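Local structure of O-phospho-L-seryl-tRNA:Cys-tRNA synthase (5X6B) at residues E169-K174 and G335-G340; I349-P354 and K388-S393. The protein probably catalyses the pyridoxal-phosphate-dependent conversion of O-phosphoseryl-tRNA(Cys) to cysteinyl-tRNA(Cys) in a methanogenic archaeon. All coordinates share one frame; numbering follows the deposited sequence.

Contact 1. Residues E169-K174 and G335-G340; sequences EYPTYK and GFKQLG
A loop packs against the end of a strand here, with Y170, P171 and T172 meeting K337, L339 and G340 at a partly buried seam between the large mixed sheet and the small antiparallel sheet. The one hydrogen bond across it runs from G340 N to P171 O at 2.8 Å; it is fairly straight at 164°, with the donor tilted out of the carbonyl plane. Beside it, G340 CA lies 3.1 Å from T172 O in a CA-H...O contact, so two successive loop carbonyls meet the glycine. The backbone angles of G340 (phi 84°) would press any side chain against the carbonyl oxygen of L339.

The loop turns on a cis peptide bond between Y170 and P171, which folds the proline back over the tyrosine: P171 CB sits 3.5 Å above the plane of the Y170 ring, over its centre. The small sheet probably belongs to the C-terminal domain of a fold-type I pyridoxal-phosphate enzyme, and the 169-174 loop, which follows strand 160-166 of the large sheet, meets it here. One methyl of L339, CD2, bridges the folded pair, 3.8 Å from P171 CB and 3.9 Å from Y170 CE1. Y170 swings its ring away from its own backbone N (chi1 -172°) and so carries the hydroxyl on to K337, where OH meets CE at 3.8 Å. The lysine is extended up to that carbon and then bends, turning NZ from the hydroxyl. Y170 OH itself is hydrogen-bonded to E352 OE1 on the adjacent strand, while N208 ND2 donates to T172 O.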
ATOM      1  N   GLU B 169     -30.093 -20.324  17.058  1.00 70.25           N
ATOM      2  CA  GLU B 169     -28.757 -20.139  17.603  1.00 69.86           C
ATOM      3  C   GLU B 169     -27.931 -21.393  17.323  1.00 73.36           C
ATOM      4  O   GLU B 169     -27.630 -21.679  16.164  1.00 75.47           O
ATOM      5  CB  GLU B 169     -28.816 -19.812  19.094  1.00 68.52           C
ATOM      6  CG  GLU B 169     -29.722 -18.621  19.405  1.00 82.34           C
ATOM      7  CD  GLU B 169     -29.245 -17.798  20.591  1.00103.66           C
ATOM      8  OE1 GLU B 169     -28.067 -17.949  20.981  1.00110.84           O
ATOM      9  OE2 GLU B 169     -30.050 -17.012  21.141  1.00 79.80           O
ATOM     10  N   TYR B 170     -27.570 -22.145  18.358  1.00 71.99           N
ATOM     11  CA  TYR B 170     -26.740 -23.335  18.155  1.00 66.85           C
ATOM     12  C   TYR B 170     -27.427 -24.354  17.241  1.00 69.70           C
ATOM     13  O   TYR B 170     -28.624 -24.612  17.383  1.00 72.09           O
ATOM     14  CB  TYR B 170     -26.389 -23.990  19.492  1.00 70.28           C
ATOM     15  CG  TYR B 170     -25.389 -25.116  19.362  1.00 70.27           C
ATOM     16  CD1 TYR B 170     -24.024 -24.858  19.346  1.00 83.44           C
ATOM     17  CD2 TYR B 170     -25.807 -26.434  19.236  1.00 78.07           C
ATOM     18  CE1 TYR B 170     -23.104 -25.882  19.218  1.00 75.78           C
ATOM     19  CE2 TYR B 170     -24.892 -27.465  19.108  1.00 78.61           C
ATOM     20  CZ  TYR B 170     -23.543 -27.183  19.100  1.00 83.23           C
ATOM     21  OH  TYR B 170     -22.630 -28.205  18.974  1.00 73.66           O
ATOM     22  N   PRO B 171     -26.671 -24.931  16.290  1.00 74.62           N
ATOM     23  CA  PRO B 171     -25.262 -24.627  16.023  1.00 68.89           C
ATOM     24  C   PRO B 171     -25.051 -23.730  14.805  1.00 60.37           C
ATOM     25  O   PRO B 171     -23.927 -23.297  14.554  1.00 68.63           O
ATOM     26  CB  PRO B 171     -24.669 -26.010  15.774  1.00 64.67           C
ATOM     27  CG  PRO B 171     -25.785 -26.729  15.060  1.00 60.82           C
ATOM     28  CD  PRO B 171     -27.095 -26.150  15.579  1.00 61.41           C
ATOM     29  N   THR B 172     -26.114 -23.460  14.056  1.00 57.10           N
ATOM     30  CA  THR B 172     -26.001 -22.662  12.842  1.00 54.03           C
ATOM     31  C   THR B 172     -25.837 -21.163  13.111  1.00 61.65           C
ATOM     32  O   THR B 172     -25.168 -20.465  12.348  1.00 58.26           O
ATOM     33  CB  THR B 172     -27.221 -22.870  11.928  1.00 55.69           C
ATOM     34  OG1 THR B 172     -28.425 -22.684  12.684  1.00 60.92           O
ATOM     35  CG2 THR B 172     -27.199 -24.273  11.335  1.00 37.46           C
ATOM     36  N   TYR B 173     -26.442 -20.677  14.191  1.00 62.79           N
ATOM     37  CA  TYR B 173     -26.417 -19.253  14.529  1.00 51.08           C
ATOM     38  C   TYR B 173     -26.835 -18.380  13.347  1.00 58.45           C
ATOM     39  O   TYR B 173     -26.179 -17.388  13.027  1.00 53.78           O
ATOM     40  CB  TYR B 173     -25.033 -18.854  15.038  1.00 53.30           C
ATOM     41  CG  TYR B 173     -24.706 -19.490  16.369  1.00 62.10           C
ATOM     42  CD1 TYR B 173     -25.151 -18.922  17.555  1.00 66.47           C
ATOM     43  CD2 TYR B 173     -23.974 -20.669  16.442  1.00 61.01           C
ATOM     44  CE1 TYR B 173     -24.869 -19.497  18.776  1.00 76.76           C
ATOM     45  CE2 TYR B 173     -23.686 -21.254  17.665  1.00 72.32           C
ATOM     46  CZ  TYR B 173     -24.140 -20.660  18.830  1.00 64.48           C
ATOM     47  OH  TYR B 173     -23.862 -21.227  20.053  1.00 77.22           O
ATOM     48  N   LYS B 174     -27.936 -18.766  12.706  1.00 55.45           N
ATOM     49  CA  LYS B 174     -28.471 -18.039  11.561  1.00 58.02           C
ATOM     50  C   LYS B 174     -29.371 -16.877  11.983  1.00 66.98           C
ATOM     51  O   LYS B 174     -30.234 -17.028  12.843  1.00 70.78           O
ATOM     52  CB  LYS B 174     -29.253 -18.985  10.645  1.00 55.53           C
ATOM     53  CG  LYS B 174     -29.904 -18.278   9.468  1.00 50.28           C
ATOM     54  CD  LYS B 174     -30.711 -19.223   8.600  1.00 45.15           C
ATOM     55  CE  LYS B 174     -31.271 -18.472   7.402  1.00 43.25           C
ATOM     56  NZ  LYS B 174     -32.018 -19.357   6.479  1.00 58.08           N
ATOM     57  N   GLY B 335     -13.615 -35.839  13.958  1.00 60.68           N
ATOM     58  CA  GLY B 335     -14.388 -35.334  15.079  1.00 73.95           C
ATOM     59  C   GLY B 335     -14.514 -33.824  15.191  1.00 75.86           C
ATOM     60  O   GLY B 335     -14.778 -33.301  16.273  1.00 82.06           O
ATOM     61  N   PHE B 336     -14.320 -33.116  14.084  1.00 69.36           N
ATOM     62  CA  PHE B 336     -14.548 -31.677  14.070  1.00 64.37           C
ATOM     63  C   PHE B 336     -15.968 -31.413  13.594  1.00 69.34           C
ATOM     64  O   PHE B 336     -16.368 -31.897  12.541  1.00 69.22           O
ATOM     65  CB  PHE B 336     -13.543 -30.947  13.168  1.00 49.64           C
ATOM     66  CG  PHE B 336     -12.152 -30.845  13.743  1.00 57.94           C
ATOM     67  CD1 PHE B 336     -11.784 -31.570  14.867  1.00 65.37           C
ATOM     68  CD2 PHE B 336     -11.218 -29.993  13.170  1.00 62.16           C
ATOM     69  CE1 PHE B 336     -10.506 -31.468  15.392  1.00 60.23           C
ATOM     70  CE2 PHE B 336      -9.939 -29.881  13.694  1.00 55.34           C
ATOM     71  CZ  PHE B 336      -9.584 -30.621  14.805  1.00 67.34           C
ATOM     72  N   LYS B 337     -16.737 -30.655  14.368  1.00 65.41           N
ATOM     73  CA  LYS B 337     -18.094 -30.321  13.959  1.00 55.26           C
ATOM     74  C   LYS B 337     -18.147 -28.907  13.403  1.00 64.43           C
ATOM     75  O   LYS B 337     -17.866 -27.942  14.116  1.00 56.72           O
ATOM     76  CB  LYS B 337     -19.069 -30.464  15.128  1.00 67.60           C
ATOM     77  CG  LYS B 337     -20.512 -30.096  14.782  1.00 63.20           C
ATOM     78  CD  LYS B 337     -21.442 -30.314  15.973  1.00 79.52           C
ATOM     79  CE  LYS B 337     -22.893 -30.009  15.620  1.00 84.43           C
ATOM     80  NZ  LYS B 337     -23.384 -30.855  14.495  1.00 88.99           N
ATOM     81  N   GLN B 338     -18.494 -28.784  12.125  1.00 52.60           N
ATOM     82  CA  GLN B 338     -18.652 -27.467  11.529  1.00 56.08           C
ATOM     83  C   GLN B 338     -19.805 -26.734  12.200  1.00 61.93           C
ATOM     84  O   GLN B 338     -20.912 -27.259  12.301  1.00 70.99           O
ATOM     85  CB  GLN B 338     -18.908 -27.555  10.026  1.00 55.72           C
ATOM     86  CG  GLN B 338     -19.132 -26.187   9.398  1.00 54.15           C
ATOM     87  CD  GLN B 338     -20.043 -26.224   8.192  1.00 62.06           C
ATOM     88  OE1 GLN B 338     -19.999 -27.154   7.388  1.00 66.92           O
ATOM     89  NE2 GLN B 338     -20.894 -25.212   8.068  1.00 65.60           N
ATOM     90  N   LEU B 339     -19.539 -25.521  12.665  1.00 62.96           N
ATOM     91  CA  LEU B 339     -20.594 -24.683  13.203  1.00 53.29           C
ATOM     92  C   LEU B 339     -21.119 -23.795  12.093  1.00 56.82           C
ATOM     93  O   LEU B 339     -20.510 -23.695  11.029  1.00 56.70           O
ATOM     94  CB  LEU B 339     -20.088 -23.850  14.380  1.00 60.21           C
ATOM     95  CG  LEU B 339     -19.691 -24.689  15.595  1.00 64.86           C
ATOM     96  CD1 LEU B 339     -19.198 -23.813  16.736  1.00 61.92           C
ATOM     97  CD2 LEU B 339     -20.859 -25.564  16.031  1.00 58.69           C
ATOM     98  N   GLY B 340     -22.260 -23.162  12.333  1.00 56.73           N
ATOM     99  CA  GLY B 340     -22.832 -22.271  11.347  1.00 44.31           C
ATOM    100  C   GLY B 340     -23.662 -23.010  10.322  1.00 51.95           C
ATOM    101  O   GLY B 340     -23.834 -24.228  10.392  1.00 49.36           O
TER

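Contact 2. Residues I349-P354 and K388-S393; sequences IKFETP and KEIKMS
Strands 349-352 and 389-392 pair antiparallel as the central and one outer strand of the small three-stranded sheet, their axes 4.9 Å apart. I349 with M392 and F351 with I390 are the hydrogen-bonded pairs, each with two backbone bonds, I349 N to M392 O among them at 2.9 Å; K350 with K391 and E352 with E389 are the non-hydrogen-bonded ones. Past the strand end, T353 N continues the pairing to K388 O at 2.8 Å.

I349, F351, I390 and M392 share a face. M392 SD lies at the edge of the F351 ring, in its plane and 4.0 Å from CE2, a Met-aromatic contact, while I349 CG2 rests on one ring face, offset toward the rim. T353 CG2 meets I390 CG1 at 3.9 Å, the two side chains crossing at about a right angle.

On the other face, the fully extended K350 reaches across to E389, forming a salt bridge of 3.4 Å between NZ and OE1; K350 NZ also forms a salt bridge with E205, its stronger partner. Were E389 replaced by alanine, K350 would probably lose one of its two carboxylate partners, and the contact between its CE and the glutamate carboxylate would go with it.

Helix 317-331 packs on the apolar face through I349, F351 and M392, F336 adjoins F351, T353 and I390, and strand 337-338 flanks strand 349-352 on the side away from 389-392.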
ATOM      1  N   ILE B 349     -14.351 -21.003   8.346  1.00 51.60           N
ATOM      2  CA  ILE B 349     -14.900 -22.166   9.028  1.00 45.42           C
ATOM      3  C   ILE B 349     -14.691 -22.099  10.534  1.00 58.55           C
ATOM      4  O   ILE B 349     -13.584 -21.831  11.003  1.00 56.13           O
ATOM      5  CB  ILE B 349     -14.269 -23.474   8.512  1.00 61.97           C
ATOM      6  CG1 ILE B 349     -14.298 -23.532   6.986  1.00 53.34           C
ATOM      7  CG2 ILE B 349     -14.979 -24.678   9.101  1.00 58.77           C
ATOM      8  CD1 ILE B 349     -13.523 -24.711   6.425  1.00 50.83           C
ATOM      9  N   LYS B 350     -15.754 -22.356  11.289  1.00 63.85           N
ATOM     10  CA  LYS B 350     -15.627 -22.514  12.732  1.00 62.73           C
ATOM     11  C   LYS B 350     -15.997 -23.933  13.158  1.00 64.68           C
ATOM     12  O   LYS B 350     -17.148 -24.356  13.027  1.00 57.24           O
ATOM     13  CB  LYS B 350     -16.494 -21.498  13.469  1.00 65.76           C
ATOM     14  CG  LYS B 350     -16.302 -21.522  14.979  1.00 68.69           C
ATOM     15  CD  LYS B 350     -17.115 -20.430  15.652  1.00 77.90           C
ATOM     16  CE  LYS B 350     -16.875 -20.393  17.147  1.00 67.13           C
ATOM     17  NZ  LYS B 350     -17.662 -19.311  17.798  1.00 79.95           N
ATOM     18  N   PHE B 351     -15.008 -24.667  13.658  1.00 59.79           N
ATOM     19  CA  PHE B 351     -15.217 -26.028  14.128  1.00 56.40           C
ATOM     20  C   PHE B 351     -15.377 -26.078  15.637  1.00 63.68           C
ATOM     21  O   PHE B 351     -14.643 -25.415  16.369  1.00 70.00           O
ATOM     22  CB  PHE B 351     -14.043 -26.940  13.742  1.00 64.75           C
ATOM     23  CG  PHE B 351     -13.963 -27.269  12.277  1.00 69.29           C
ATOM     24  CD1 PHE B 351     -14.966 -27.996  11.658  1.00 64.74           C
ATOM     25  CD2 PHE B 351     -12.858 -26.889  11.531  1.00 67.69           C
ATOM     26  CE1 PHE B 351     -14.882 -28.312  10.313  1.00 68.16           C
ATOM     27  CE2 PHE B 351     -12.768 -27.201  10.188  1.00 63.14           C
ATOM     28  CZ  PHE B 351     -13.783 -27.914   9.578  1.00 63.72           C
ATOM     29  N   GLU B 352     -16.326 -26.878  16.103  1.00 68.60           N
ATOM     30  CA  GLU B 352     -16.310 -27.303  17.490  1.00 65.56           C
ATOM     31  C   GLU B 352     -15.398 -28.517  17.552  1.00 70.45           C
ATOM     32  O   GLU B 352     -15.609 -29.495  16.831  1.00 72.36           O
ATOM     33  CB  GLU B 352     -17.710 -27.638  17.996  1.00 73.83           C
ATOM     34  CG  GLU B 352     -17.747 -28.036  19.462  1.00 82.15           C
ATOM     35  CD  GLU B 352     -19.126 -28.461  19.911  1.00 80.36           C
ATOM     36  OE1 GLU B 352     -20.027 -28.562  19.050  1.00 77.81           O
ATOM     37  OE2 GLU B 352     -19.309 -28.688  21.124  1.00 92.42           O
ATOM     38  N   THR B 353     -14.373 -28.452  18.394  1.00 72.23           N
ATOM     39  CA  THR B 353     -13.340 -29.481  18.396  1.00 66.31           C
ATOM     40  C   THR B 353     -13.130 -30.116  19.766  1.00 63.51           C
ATOM     41  O   THR B 353     -12.121 -29.865  20.419  1.00 72.43           O
ATOM     42  CB  THR B 353     -11.997 -28.906  17.900  1.00 74.30           C
ATOM     43  OG1 THR B 353     -11.587 -27.828  18.750  1.00 70.56           O
ATOM     44  CG2 THR B 353     -12.128 -28.391  16.473  1.00 55.27           C
ATOM     45  N   PRO B 354     -14.079 -30.962  20.197  1.00 76.84           N
ATOM     46  CA  PRO B 354     -14.001 -31.611  21.511  1.00 71.81           C
ATOM     47  C   PRO B 354     -12.744 -32.460  21.677  1.00 71.98           C
ATOM     48  O   PRO B 354     -12.172 -32.499  22.767  1.00 72.16           O
ATOM     49  CB  PRO B 354     -15.254 -32.494  21.542  1.00 76.06           C
ATOM     50  CG  PRO B 354     -16.172 -31.899  20.537  1.00 68.43           C
ATOM     51  CD  PRO B 354     -15.284 -31.372  19.457  1.00 77.54           C
ATOM     52  N   LYS B 388     -11.333 -25.839  22.423  1.00 84.22           N
ATOM     53  CA  LYS B 388     -12.763 -26.098  22.324  1.00 86.01           C
ATOM     54  C   LYS B 388     -13.292 -25.753  20.935  1.00 75.81           C
ATOM     55  O   LYS B 388     -14.158 -26.442  20.389  1.00 79.59           O
ATOM     56  CB  LYS B 388     -13.526 -25.319  23.392  1.00 86.69           C
ATOM     57  CG  LYS B 388     -13.415 -25.973  24.747  1.00110.67           C
ATOM     58  CD  LYS B 388     -14.366 -25.436  25.805  1.00114.77           C
ATOM     59  CE  LYS B 388     -13.923 -25.950  27.170  1.00131.70           C
ATOM     60  NZ  LYS B 388     -14.503 -25.244  28.340  1.00131.42           N
ATOM     61  N   GLU B 389     -12.728 -24.702  20.354  1.00 72.44           N
ATOM     62  CA  GLU B 389     -13.090 -24.244  19.021  1.00 72.81           C
ATOM     63  C   GLU B 389     -11.823 -23.876  18.253  1.00 82.65           C
ATOM     64  O   GLU B 389     -10.786 -23.612  18.861  1.00 83.34           O
ATOM     65  CB  GLU B 389     -14.022 -23.035  19.109  1.00 69.06           C
ATOM     66  CG  GLU B 389     -15.442 -23.357  19.533  1.00 97.40           C
ATOM     67  CD  GLU B 389     -16.183 -22.145  20.073  1.00103.26           C
ATOM     68  OE1 GLU B 389     -15.650 -21.023  19.961  1.00 98.06           O
ATOM     69  OE2 GLU B 389     -17.301 -22.319  20.607  1.00 87.83           O
ATOM     70  N   ILE B 390     -11.902 -23.886  16.922  1.00 55.79           N
ATOM     71  CA  ILE B 390     -10.903 -23.225  16.076  1.00 64.33           C
ATOM     72  C   ILE B 390     -11.567 -22.528  14.890  1.00 63.90           C
ATOM     73  O   ILE B 390     -12.577 -22.993  14.361  1.00 64.24           O
ATOM     74  CB  ILE B 390      -9.825 -24.198  15.516  1.00 67.08           C
ATOM     75  CG1 ILE B 390     -10.462 -25.314  14.688  1.00 60.49           C
ATOM     76  CG2 ILE B 390      -8.960 -24.771  16.626  1.00 70.31           C
ATOM     77  CD1 ILE B 390      -9.453 -26.232  14.043  1.00 63.86           C
ATOM     78  N   LYS B 391     -10.994 -21.400  14.484  1.00 53.75           N
ATOM     79  CA  LYS B 391     -11.415 -20.724  13.264  1.00 47.30           C
ATOM     80  C   LYS B 391     -10.292 -20.790  12.233  1.00 64.09           C
ATOM     81  O   LYS B 391      -9.132 -20.520  12.543  1.00 63.96           O
ATOM     82  CB  LYS B 391     -11.800 -19.270  13.544  1.00 55.97           C
ATOM     83  CG  LYS B 391     -13.088 -19.119  14.336  1.00 81.24           C
ATOM     84  CD  LYS B 391     -13.315 -17.685  14.782  1.00 75.20           C
ATOM     85  CE  LYS B 391     -13.393 -16.737  13.603  1.00 68.39           C
ATOM     86  NZ  LYS B 391     -13.705 -15.350  14.058  1.00 76.79           N
ATOM     87  N   MET B 392     -10.642 -21.159  11.007  1.00 55.60           N
ATOM     88  CA  MET B 392      -9.661 -21.262   9.942  1.00 48.96           C
ATOM     89  C   MET B 392     -10.270 -20.969   8.580  1.00 51.85           C
ATOM     90  O   MET B 392     -11.488 -20.990   8.403  1.00 52.92           O
ATOM     91  CB  MET B 392      -9.025 -22.651   9.935  1.00 48.09           C
ATOM     92  CG  MET B 392     -10.025 -23.785  10.010  1.00 53.95           C
ATOM     93  SD  MET B 392      -9.246 -25.404   9.875  1.00 59.87           S
ATOM     94  CE  MET B 392      -8.747 -25.389   8.160  1.00 50.98           C
ATOM     95  N   SER B 393      -9.401 -20.682   7.623  1.00 49.94           N
ATOM     96  CA  SER B 393      -9.802 -20.525   6.241  1.00 45.00           C
ATOM     97  C   SER B 393      -8.644 -20.991   5.373  1.00 49.75           C
ATOM     98  O   SER B 393      -7.479 -20.774   5.715  1.00 54.26           O
ATOM     99  CB  SER B 393     -10.180 -19.076   5.939  1.00 43.14           C
ATOM    100  OG  SER B 393     -10.616 -18.917   4.599  1.00 45.43           O
TER

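From the N terminus, the chain leaves strand 160-166, forms the 169-174 loop and returns 160 residues later, past helix 317-331, to close contact 1 at 335-340. After a short connection, strand 349-352 follows, and contact 2 opens there; a 33-residue excursion holding helices 354-360 and 369-375 ends when strand 389-392 comes back. The two loops therefore lie in series, neither enclosing nor crossing the other. Their centres lie about 10 Å apart, and the two contacts meet in one sheet, where L339 N to K350 O and K337 O to E352 N are probable hydrogen bonds. Contact 2 builds the small sheet; contact 1 ties its other outer strand to the region of the large one.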